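Local coordinates for inositol monophosphatase family protein (Staphylococcus aureus subsp. aureus MSSA476, PDB 4I3Y), which probably hydrolyses inositol monophosphate to inositol and phosphate in a magnesium-dependent, lithium-inhibited reaction, at residues L90-P95 and A114-G119; D108-L113 and C191-M196; P121-V126 and K136-E141; M230-G235 and K242-I247. One frame throughout, in Å; residues are numbered along the deposited sequence.

Contact 1 (L90-P95 and A114-G119); sequences LWIMDP and AYFYEG. With MG (magnesium ion), chain D.
Two different first torsions bring W91 and Y115 together: W91 CG, anti to the carbonyl carbon (chi1 -70°), lays the indole under Y115 CB, while Y115 CG, anti to its own backbone N (chi1 167°), takes the phenol ring off the six-membered ring to the NE1 side. Y115 CB sits 3.4 Å from the centroid of the W91 six-membered ring, almost on the ring normal, a CH-pi contact. The two ring planes are inclined by 27° but slid apart, and Y115 CD1 approaches W91 NE1 at 3.5 Å. That nitrogen donates no bond to Y115; H71 is its partner, while Y115 OH bonds to H89.

Beneath these rings, strands 89-97 and 110-117 run antiparallel as neighbours in the large mixed sheet of the inositol monophosphatase fold. L90 with F116 and I92 with A114 are the hydrogen-bonded pairs, the shortest link being I92 N to A114 O at 2.6 Å. On the face opposite W91 and Y115, I92 CD1 reaches F116 CE2 at 3.8 Å, meeting the ring obliquely, and L90 O lies at the edge of the same ring. Helix 51-67 packs against W91 through L64. Farther along the first strand, D94 OD1 binds magnesium at 2.0 Å, E76 and the carbonyl oxygen of I96 being further ligands, and a water oxygen stands 2.3 Å from the magnesium.

Contact 2 (D108-L113 and C191-M196); sequences DYCIIL and CGLDSM
Strand 110-113 and helix 191-196 pass nearly at right angles, 84° between their directions, with axes 8.7 Å apart and the CA atoms of C110 and G192 being the nearest pair. Because G192 has no side chain, both C110 and I112 can come up to the helix backbone: I112 CD1 stands 3.9 Å from G192 CA, and C110 SG 4.1 Å from the same atom. The cysteine sulfur occupies the position between its backbone N and carbonyl carbon (chi1 59°), which turns it to the helix, where it also meets L193 CG.

L193 supplies the larger apolar surface from the helix side. Its two methyl branches divide the work, L193 CD2 lying 3.9 Å from C110 CB while L193 CD1 reaches back to the main chain just before the strand, 3.5 Å from D108 C. This is helix-on-sheet packing in the layered alpha-beta sandwich of this family, without polar bonds between the two segments. G192 N donates to D97 OD2; within the helix, C191 O accepts both S195 N, at 2.8 Å, and S195 OG, at 2.7 Å, from opposite faces of its carbonyl plane. S195 OG also has Q219 as a partner. At the outer end, D108 OD2 forms a salt bridge with R197 of the second subunit, so the contact borders the dimer interface.

Contact 3 (P121-V126 and K136-E141); sequences PMLSYV and KAIRGE
Strands 121-126 and 136-138 lie antiparallel, with axes 4.7 Å apart and 175° between their directions, as the two arms of a beta hairpin. S124 and A137 form a hydrogen-bonded pair, joined by S124 N to A137 O at 3.0 Å and A137 N to S124 O at 2.9 Å. R139 N extends the ladder by donating to M122 O. On the other side of strand 121-126, M122 and L123 both face Y115 of the neighbouring strand 110-117, a classic beta bulge.

The side chains alternate between faces. L123 CD2 meets I138 CG1 at 3.7 Å, and on the same face Y125 CD1 comes to 3.7 Å from K136 CB, the two side chains running side by side in the same direction. Their polar ends share D16 of helix 12-35: Y125 OH bonds to one carboxylate oxygen and K136 NZ makes a salt bridge with the other. On the other face the CB atoms of S124 and A137 approach each other, with helix 219-225 lying against both residues.

R139 reaches across at the end of the ladder. With CG anti to its backbone N (chi1 180°) and a bend at chi3, its chain passes close to M122 SD and delivers R139 NH1 to P121 O at 2.7 Å, the bond lying within both the guanidinium plane and the carbonyl plane and being nearly straight at 168°. NH2 pairs with E224 in a salt bridge. One guanidinium thus ties the hairpin to helix 219-225, and its rotation is probably fixed by having both a carbonyl and a carboxylate to satisfy.

Contact 4 (M230-G235 and K242-I247); sequences MTTLDG and KGAPFI
The M230 side chain, fully extended with CG anti to the backbone N (chi1 174°), ends at the edge of the F246 ring, where M230 SD lies 5.5 Å from the ring centroid and nearly in its plane, a Met-aromatic contact. M230 CE comes to 3.8 Å from F246 CD1. T231 and I247 instead lie side by side and point the same way, with T231 OG1 3.2 Å from I247 CG2, both groups placed between the backbone N and the carbonyl carbon of their residues. L233 stands about at right angles to P245: L233 CD1 touches P245 CB at 3.6 Å, while CD2 turns to F246 O and to I247 CB.

In the backbone, T231 and I247 form an antiparallel hydrogen-bonded pair, T231 N to I247 O at 3.1 Å and I247 N to T231 O at 3.0 Å. T232 to G235 form a type I beta turn, closed by G235 N to T232 O at 2.9 Å. T232 O also accepts T231 OG1, at 2.8 Å and from the opposite face of its carbonyl plane, so two bonds grip the oxygen at the start of the turn. T232 OG1 bonds to K236 N just beyond it.

Strand 229-232 lies at an edge of the smaller mixed sheet as counted within this chain, and strand 246-249 is its neighbour. Helix 254-262 packs on T231, L233 and I247, helix 219-225 on M230, and F246 leans on strand 205-208, which continues the sheet.

Contacts 1, 2 and 3 are tied together through one sheet: strand 110-117 serves both contact 1 and contact 2, and strand 120-128, its neighbour in the sheet, contributes one strand of contact 3. D94 N lies 2.9 Å from I112 O, a probable hydrogen bond that joins the metal-binding strand to contact 2, where the side chain of I112 is about 7 Å from a magnesium. A probable hydrogen bond from Y115 N to L123 O, 2.8 Å, likewise joins contacts 1 and 3. Contact 4 belongs to the other sheet; it touches contact 2 where C191 SG meets F246 CE2 at 3.9 Å, so helix 191-200 bridges the two sheets. The centre of contact 4 is about 18 Å from that of contact 1.

Contact 1 (L90-P95 and A114-G119)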
# COMPACT_ATOMS: atom_id res chain seq x y z
N LEU A 90 -30.82 -2.77 8.86
CA LEU A 90 -29.69 -3.67 9.05
C LEU A 90 -28.35 -2.97 8.86
O LEU A 90 -28.13 -2.30 7.84
CB LEU A 90 -29.75 -4.75 8.00
CG LEU A 90 -28.54 -5.71 8.09
CD1 LEU A 90 -28.40 -6.51 9.36
CD2 LEU A 90 -28.56 -6.59 6.86
N TRP A 91 -27.48 -3.16 9.84
CA TRP A 91 -26.09 -2.73 9.80
C TRP A 91 -25.16 -3.92 9.49
O TRP A 91 -25.23 -4.94 10.17
CB TRP A 91 -25.68 -2.09 11.14
CG TRP A 91 -26.40 -0.76 11.31
CD1 TRP A 91 -27.68 -0.57 11.80
CD2 TRP A 91 -25.94 0.54 10.89
NE1 TRP A 91 -28.02 0.79 11.75
CE2 TRP A 91 -26.97 1.49 11.21
CE3 TRP A 91 -24.75 1.00 10.32
CZ2 TRP A 91 -26.84 2.88 10.97
CZ3 TRP A 91 -24.60 2.37 10.08
CH2 TRP A 91 -25.67 3.31 10.39
N ILE A 92 -24.27 -3.77 8.50
CA ILE A 92 -23.25 -4.81 8.34
C ILE A 92 -21.91 -4.22 8.78
O ILE A 92 -21.58 -3.07 8.42
CB ILE A 92 -23.20 -5.32 6.92
CG1 ILE A 92 -24.57 -5.88 6.53
CG2 ILE A 92 -22.05 -6.34 6.80
CD1 ILE A 92 -24.58 -6.60 5.18
N MET A 93 -21.18 -4.94 9.63
CA MET A 93 -19.90 -4.39 10.14
C MET A 93 -18.71 -5.32 10.01
O MET A 93 -18.76 -6.46 10.49
CB MET A 93 -19.99 -3.98 11.61
CG MET A 93 -18.71 -3.39 12.19
SD MET A 93 -18.85 -3.08 13.98
CE MET A 93 -17.91 -1.57 14.08
N ASP A 94 -17.61 -4.78 9.48
CA ASP A 94 -16.30 -5.43 9.63
C ASP A 94 -15.49 -4.59 10.65
O ASP A 94 -15.07 -3.47 10.30
CB ASP A 94 -15.58 -5.45 8.30
CG ASP A 94 -14.43 -6.41 8.31
OD1 ASP A 94 -13.89 -6.69 9.40
OD2 ASP A 94 -14.17 -6.93 7.22
N PRO A 95 -15.32 -5.09 11.90
CA PRO A 95 -14.76 -4.14 12.86
C PRO A 95 -13.31 -3.80 12.57
O PRO A 95 -12.89 -2.66 12.80
CB PRO A 95 -14.94 -4.85 14.19
CG PRO A 95 -14.98 -6.35 13.83
CD PRO A 95 -15.72 -6.38 12.53
N ALA A 114 -22.00 -0.47 7.07
CA ALA A 114 -22.97 -0.21 6.02
C ALA A 114 -24.38 -0.47 6.59
O ALA A 114 -24.62 -1.49 7.28
CB ALA A 114 -22.71 -1.08 4.79
N TYR A 115 -25.27 0.50 6.30
CA TYR A 115 -26.66 0.47 6.72
C TYR A 115 -27.59 0.27 5.49
O TYR A 115 -27.55 1.02 4.49
CB TYR A 115 -27.01 1.77 7.45
CG TYR A 115 -28.49 2.01 7.67
CD1 TYR A 115 -29.24 1.15 8.48
CD2 TYR A 115 -29.14 3.14 7.08
CE1 TYR A 115 -30.62 1.39 8.72
CE2 TYR A 115 -30.51 3.40 7.30
CZ TYR A 115 -31.25 2.54 8.12
OH TYR A 115 -32.62 2.76 8.32
N PHE A 116 -28.47 -0.69 5.64
CA PHE A 116 -29.37 -1.09 4.59
C PHE A 116 -30.78 -0.94 5.15
O PHE A 116 -31.08 -1.44 6.25
CB PHE A 116 -29.15 -2.59 4.21
CG PHE A 116 -27.83 -2.84 3.55
CD1 PHE A 116 -27.71 -2.80 2.16
CD2 PHE A 116 -26.70 -3.04 4.33
CE1 PHE A 116 -26.49 -3.00 1.55
CE2 PHE A 116 -25.46 -3.23 3.71
CZ PHE A 116 -25.36 -3.21 2.33
N TYR A 117 -31.60 -0.25 4.38
CA TYR A 117 -32.99 -0.01 4.80
C TYR A 117 -33.90 -0.81 3.86
O TYR A 117 -33.94 -0.54 2.65
CB TYR A 117 -33.33 1.50 4.75
CG TYR A 117 -34.82 1.75 4.99
CD1 TYR A 117 -35.39 1.46 6.22
CD2 TYR A 117 -35.67 2.21 3.95
CE1 TYR A 117 -36.74 1.66 6.45
CE2 TYR A 117 -37.03 2.40 4.18
CZ TYR A 117 -37.55 2.11 5.44
OH TYR A 117 -38.89 2.28 5.73
N GLU A 118 -34.59 -1.82 4.41
CA GLU A 118 -35.38 -2.76 3.56
C GLU A 118 -34.54 -3.18 2.39
O GLU A 118 -34.92 -2.98 1.23
CB GLU A 118 -36.69 -2.15 3.08
CG GLU A 118 -37.51 -1.60 4.22
CD GLU A 118 -38.86 -1.08 3.80
OE1 GLU A 118 -39.07 -0.65 2.63
OE2 GLU A 118 -39.74 -1.13 4.66
N GLY A 119 -33.35 -3.68 2.70
CA GLY A 119 -32.37 -4.09 1.69
C GLY A 119 -31.70 -3.09 0.73
O GLY A 119 -30.94 -3.50 -0.15
MG MG D . -12.51 -8.05 9.72
O HOH W 1 -12.79 -8.14 11.98

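Contact 2 (D108-L113 and C191-M196)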
# COMPACT_ATOMS: atom_id res chain seq x y z
N ASP A 108 -2.59 0.16 7.09
CA ASP A 108 -3.36 -0.51 5.99
C ASP A 108 -4.48 -1.41 6.49
O ASP A 108 -4.64 -2.57 6.03
CB ASP A 108 -2.43 -1.25 5.00
CG ASP A 108 -1.57 -0.27 4.21
OD1 ASP A 108 -1.96 0.92 4.17
OD2 ASP A 108 -0.54 -0.66 3.62
N TYR A 109 -5.29 -0.86 7.38
CA TYR A 109 -6.51 -1.58 7.81
C TYR A 109 -7.60 -0.53 8.01
O TYR A 109 -7.29 0.63 8.17
CB TYR A 109 -6.28 -2.51 9.06
CG TYR A 109 -5.86 -1.73 10.27
CD1 TYR A 109 -6.82 -1.19 11.15
CD2 TYR A 109 -4.54 -1.40 10.48
CE1 TYR A 109 -6.46 -0.39 12.23
CE2 TYR A 109 -4.17 -0.60 11.59
CZ TYR A 109 -5.13 -0.10 12.45
OH TYR A 109 -4.75 0.68 13.55
N CYS A 110 -8.88 -0.94 8.07
CA CYS A 110 -9.96 -0.02 8.17
C CYS A 110 -11.12 -0.65 8.95
O CYS A 110 -11.09 -1.85 9.30
CB CYS A 110 -10.43 0.37 6.73
SG CYS A 110 -10.97 -1.04 5.69
N ILE A 111 -12.10 0.17 9.26
CA ILE A 111 -13.33 -0.30 9.87
C ILE A 111 -14.40 -0.11 8.78
O ILE A 111 -14.47 0.96 8.17
CB ILE A 111 -13.68 0.55 11.10
CG1 ILE A 111 -12.59 0.48 12.14
CG2 ILE A 111 -15.02 0.12 11.74
CD1 ILE A 111 -12.87 1.42 13.31
N ILE A 112 -15.20 -1.15 8.53
CA ILE A 112 -16.26 -1.08 7.54
C ILE A 112 -17.69 -1.09 8.16
O ILE A 112 -18.08 -2.01 8.94
CB ILE A 112 -16.14 -2.19 6.45
CG1 ILE A 112 -14.73 -2.11 5.83
CG2 ILE A 112 -17.25 -2.05 5.38
CD1 ILE A 112 -14.41 -3.16 4.77
N LEU A 113 -18.48 -0.10 7.76
CA LEU A 113 -19.91 -0.08 8.22
C LEU A 113 -20.83 0.20 7.09
O LEU A 113 -20.52 1.05 6.25
CB LEU A 113 -20.15 1.04 9.25
CG LEU A 113 -19.84 0.68 10.68
CD1 LEU A 113 -19.77 1.95 11.55
CD2 LEU A 113 -20.83 -0.36 11.25
N CYS A 191 -9.59 -5.33 1.90
CA CYS A 191 -10.62 -5.20 0.86
C CYS A 191 -11.20 -3.79 0.77
O CYS A 191 -11.35 -3.24 -0.31
CB CYS A 191 -11.77 -6.19 1.09
SG CYS A 191 -12.97 -6.23 -0.26
N GLY A 192 -11.57 -3.22 1.92
CA GLY A 192 -12.12 -1.88 1.89
C GLY A 192 -11.17 -0.83 1.41
O GLY A 192 -11.59 0.14 0.82
N LEU A 193 -9.87 -0.98 1.68
CA LEU A 193 -8.92 0.02 1.22
C LEU A 193 -8.57 -0.13 -0.26
O LEU A 193 -8.44 0.87 -1.03
CB LEU A 193 -7.62 -0.08 2.07
CG LEU A 193 -7.89 0.41 3.52
CD1 LEU A 193 -6.55 0.39 4.25
CD2 LEU A 193 -8.55 1.80 3.66
N ASP A 194 -8.34 -1.38 -0.67
CA ASP A 194 -8.08 -1.62 -2.08
C ASP A 194 -9.35 -1.17 -2.85
O ASP A 194 -9.24 -0.66 -3.99
CB ASP A 194 -7.83 -3.12 -2.36
CG ASP A 194 -6.43 -3.59 -1.95
OD1 ASP A 194 -5.42 -3.35 -2.71
OD2 ASP A 194 -6.38 -4.31 -0.89
N SER A 195 -10.56 -1.32 -2.24
CA SER A 195 -11.80 -0.83 -2.95
C SER A 195 -11.81 0.66 -3.11
O SER A 195 -12.13 1.19 -4.18
CB SER A 195 -13.07 -1.28 -2.26
OG SER A 195 -13.08 -2.69 -2.29
N MET A 196 -11.39 1.35 -2.05
CA MET A 196 -11.39 2.81 -2.10
C MET A 196 -10.36 3.32 -3.10
O MET A 196 -10.53 4.40 -3.68
CB MET A 196 -11.09 3.43 -0.73
CG MET A 196 -12.22 3.38 0.27
SD MET A 196 -13.83 4.06 -0.34
CE MET A 196 -14.67 2.48 -0.55

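Contact 3 (P121-V126 and K136-E141)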
# COMPACT_ATOMS: atom_id res chain seq x y z
N PRO A 121 -29.03 0.00 0.24
CA PRO A 121 -27.88 0.71 0.86
C PRO A 121 -28.26 2.21 1.01
O PRO A 121 -28.60 2.84 -0.00
CB PRO A 121 -26.76 0.62 -0.22
CG PRO A 121 -27.17 -0.47 -1.12
CD PRO A 121 -28.71 -0.51 -1.11
N MET A 122 -28.20 2.72 2.23
CA MET A 122 -28.47 4.11 2.57
C MET A 122 -27.22 4.87 3.09
O MET A 122 -27.03 6.04 2.73
CB MET A 122 -29.60 4.21 3.61
CG MET A 122 -30.96 3.66 3.16
SD MET A 122 -31.52 4.48 1.66
CE MET A 122 -33.09 3.70 1.33
N LEU A 123 -26.44 4.22 3.97
CA LEU A 123 -25.20 4.82 4.56
C LEU A 123 -24.06 3.78 4.50
O LEU A 123 -24.27 2.59 4.75
CB LEU A 123 -25.38 5.24 6.01
CG LEU A 123 -26.45 6.28 6.36
CD1 LEU A 123 -26.60 6.36 7.89
CD2 LEU A 123 -26.16 7.66 5.76
N SER A 124 -22.88 4.24 4.12
CA SER A 124 -21.66 3.38 4.07
C SER A 124 -20.44 4.07 4.59
O SER A 124 -20.31 5.27 4.40
CB SER A 124 -21.40 2.91 2.64
OG SER A 124 -22.50 2.14 2.21
N TYR A 125 -19.55 3.32 5.23
CA TYR A 125 -18.40 3.89 5.87
C TYR A 125 -17.21 2.95 5.72
O TYR A 125 -17.35 1.75 6.02
CB TYR A 125 -18.65 4.07 7.41
CG TYR A 125 -19.82 4.99 7.67
CD1 TYR A 125 -19.65 6.39 7.64
CD2 TYR A 125 -21.09 4.47 7.84
CE1 TYR A 125 -20.74 7.24 7.82
CE2 TYR A 125 -22.19 5.28 7.96
CZ TYR A 125 -22.01 6.66 7.99
OH TYR A 125 -23.09 7.43 8.18
N VAL A 126 -16.05 3.54 5.33
CA VAL A 126 -14.74 2.89 5.36
C VAL A 126 -13.77 3.81 6.07
O VAL A 126 -13.36 4.86 5.53
CB VAL A 126 -14.19 2.49 3.97
CG1 VAL A 126 -12.84 1.77 4.16
CG2 VAL A 126 -15.18 1.57 3.23
N LYS A 136 -16.99 8.13 3.45
CA LYS A 136 -18.41 7.85 3.71
C LYS A 136 -19.23 8.10 2.46
O LYS A 136 -18.84 8.91 1.61
CB LYS A 136 -18.94 8.70 4.87
CG LYS A 136 -18.99 10.19 4.58
CD LYS A 136 -19.61 10.94 5.78
CE LYS A 136 -19.88 12.42 5.43
NZ LYS A 136 -20.46 13.06 6.65
N ALA A 137 -20.34 7.36 2.36
CA ALA A 137 -21.31 7.49 1.28
C ALA A 137 -22.70 7.65 1.92
O ALA A 137 -23.07 6.90 2.85
CB ALA A 137 -21.26 6.27 0.42
N ILE A 138 -23.44 8.67 1.45
CA ILE A 138 -24.79 8.98 1.95
C ILE A 138 -25.73 9.18 0.81
O ILE A 138 -25.52 10.08 -0.02
CB ILE A 138 -24.84 10.28 2.77
CG1 ILE A 138 -24.01 10.14 4.04
CG2 ILE A 138 -26.31 10.69 3.04
CD1 ILE A 138 -22.76 10.95 3.99
N ARG A 139 -26.77 8.33 0.74
CA ARG A 139 -27.72 8.34 -0.38
C ARG A 139 -28.38 9.72 -0.42
O ARG A 139 -28.93 10.14 0.57
CB ARG A 139 -28.75 7.23 -0.18
CG ARG A 139 -29.85 7.03 -1.21
CD ARG A 139 -30.22 5.52 -1.19
NE ARG A 139 -30.12 5.19 -2.57
CZ ARG A 139 -29.47 4.24 -3.19
NH1 ARG A 139 -28.88 3.18 -2.66
NH2 ARG A 139 -29.56 4.35 -4.48
N GLY A 140 -28.29 10.43 -1.54
CA GLY A 140 -28.90 11.76 -1.65
C GLY A 140 -27.87 12.88 -1.51
O GLY A 140 -28.01 13.92 -2.14
N GLU A 141 -26.81 12.65 -0.74
CA GLU A 141 -25.75 13.66 -0.53
C GLU A 141 -24.47 13.42 -1.36
O GLU A 141 -23.92 14.37 -1.88
CB GLU A 141 -25.33 13.64 0.92
CG GLU A 141 -25.82 14.74 1.83
CD GLU A 141 -25.10 14.69 3.18
OE1 GLU A 141 -24.02 15.32 3.30
OE2 GLU A 141 -25.58 14.03 4.15

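Contact 4 (M230-G235 and K242-I247)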
# COMPACT_ATOMS: atom_id res chain seq x y z
N MET A 230 -19.71 -2.93 -9.62
CA MET A 230 -19.45 -3.86 -8.55
C MET A 230 -20.37 -5.04 -8.76
O MET A 230 -21.60 -4.88 -8.71
CB MET A 230 -19.67 -3.24 -7.19
CG MET A 230 -19.55 -4.21 -6.02
SD MET A 230 -19.70 -3.30 -4.43
CE MET A 230 -19.84 -4.69 -3.33
N THR A 231 -19.77 -6.19 -9.07
CA THR A 231 -20.53 -7.37 -9.53
C THR A 231 -19.89 -8.67 -9.03
O THR A 231 -18.76 -8.71 -8.47
CB THR A 231 -20.55 -7.44 -11.09
OG1 THR A 231 -19.23 -7.74 -11.60
CG2 THR A 231 -21.02 -6.14 -11.71
N THR A 232 -20.60 -9.77 -9.21
CA THR A 232 -20.00 -11.07 -9.01
C THR A 232 -19.04 -11.27 -10.22
O THR A 232 -19.03 -10.49 -11.19
CB THR A 232 -21.07 -12.17 -9.05
OG1 THR A 232 -21.51 -12.28 -10.40
CG2 THR A 232 -22.26 -11.82 -8.14
N LEU A 233 -18.21 -12.30 -10.18
CA LEU A 233 -17.22 -12.46 -11.22
C LEU A 233 -17.89 -13.04 -12.49
O LEU A 233 -17.26 -13.19 -13.55
CB LEU A 233 -16.04 -13.27 -10.71
CG LEU A 233 -15.28 -12.66 -9.53
CD1 LEU A 233 -14.20 -13.62 -9.04
CD2 LEU A 233 -14.64 -11.32 -9.85
N ASP A 234 -19.19 -13.33 -12.35
CA ASP A 234 -20.10 -13.66 -13.47
C ASP A 234 -20.82 -12.45 -14.03
O ASP A 234 -21.72 -12.58 -14.84
CB ASP A 234 -21.18 -14.59 -12.96
CG ASP A 234 -20.75 -16.02 -12.98
OD1 ASP A 234 -19.68 -16.37 -13.49
OD2 ASP A 234 -21.53 -16.83 -12.46
N GLY A 235 -20.45 -11.27 -13.55
CA GLY A 235 -21.14 -10.02 -13.89
C GLY A 235 -22.54 -9.77 -13.31
O GLY A 235 -23.22 -8.86 -13.77
N LYS A 242 -25.02 -12.29 1.66
CA LYS A 242 -24.15 -13.49 1.54
C LYS A 242 -22.82 -13.18 0.87
O LYS A 242 -22.65 -12.19 0.16
CB LYS A 242 -24.85 -14.58 0.73
CG LYS A 242 -26.27 -14.84 1.15
CD LYS A 242 -26.27 -15.31 2.59
CE LYS A 242 -27.64 -15.80 3.06
NZ LYS A 242 -27.43 -16.76 4.20
N GLY A 243 -21.83 -14.01 1.03
CA GLY A 243 -20.69 -13.76 0.09
C GLY A 243 -21.08 -13.53 -1.39
O GLY A 243 -22.23 -13.72 -1.76
N ALA A 244 -20.16 -13.07 -2.22
CA ALA A 244 -19.92 -13.76 -3.52
C ALA A 244 -18.55 -13.34 -4.05
O ALA A 244 -18.10 -12.23 -3.70
CB ALA A 244 -21.01 -13.47 -4.56
N PRO A 245 -17.90 -14.19 -4.89
CA PRO A 245 -16.72 -13.73 -5.57
C PRO A 245 -17.07 -12.40 -6.25
O PRO A 245 -18.14 -12.28 -6.84
CB PRO A 245 -16.49 -14.86 -6.62
CG PRO A 245 -17.00 -16.12 -5.92
CD PRO A 245 -18.26 -15.57 -5.29
N PHE A 246 -16.19 -11.40 -6.12
CA PHE A 246 -16.58 -10.06 -6.51
C PHE A 246 -15.48 -9.26 -7.11
O PHE A 246 -14.31 -9.52 -6.87
CB PHE A 246 -17.26 -9.29 -5.31
CG PHE A 246 -16.45 -8.13 -4.75
CD1 PHE A 246 -17.01 -6.84 -4.69
CD2 PHE A 246 -15.13 -8.29 -4.27
CE1 PHE A 246 -16.27 -5.76 -4.20
CE2 PHE A 246 -14.41 -7.22 -3.75
CZ PHE A 246 -14.95 -5.95 -3.74
N ILE A 247 -15.88 -8.28 -7.92
CA ILE A 247 -15.01 -7.27 -8.44
C ILE A 247 -15.62 -5.89 -8.14
O ILE A 247 -16.82 -5.72 -8.24
CB ILE A 247 -14.80 -7.43 -9.97
CG1 ILE A 247 -13.93 -6.28 -10.51
CG2 ILE A 247 -16.17 -7.51 -10.70
CD1 ILE A 247 -13.30 -6.52 -11.90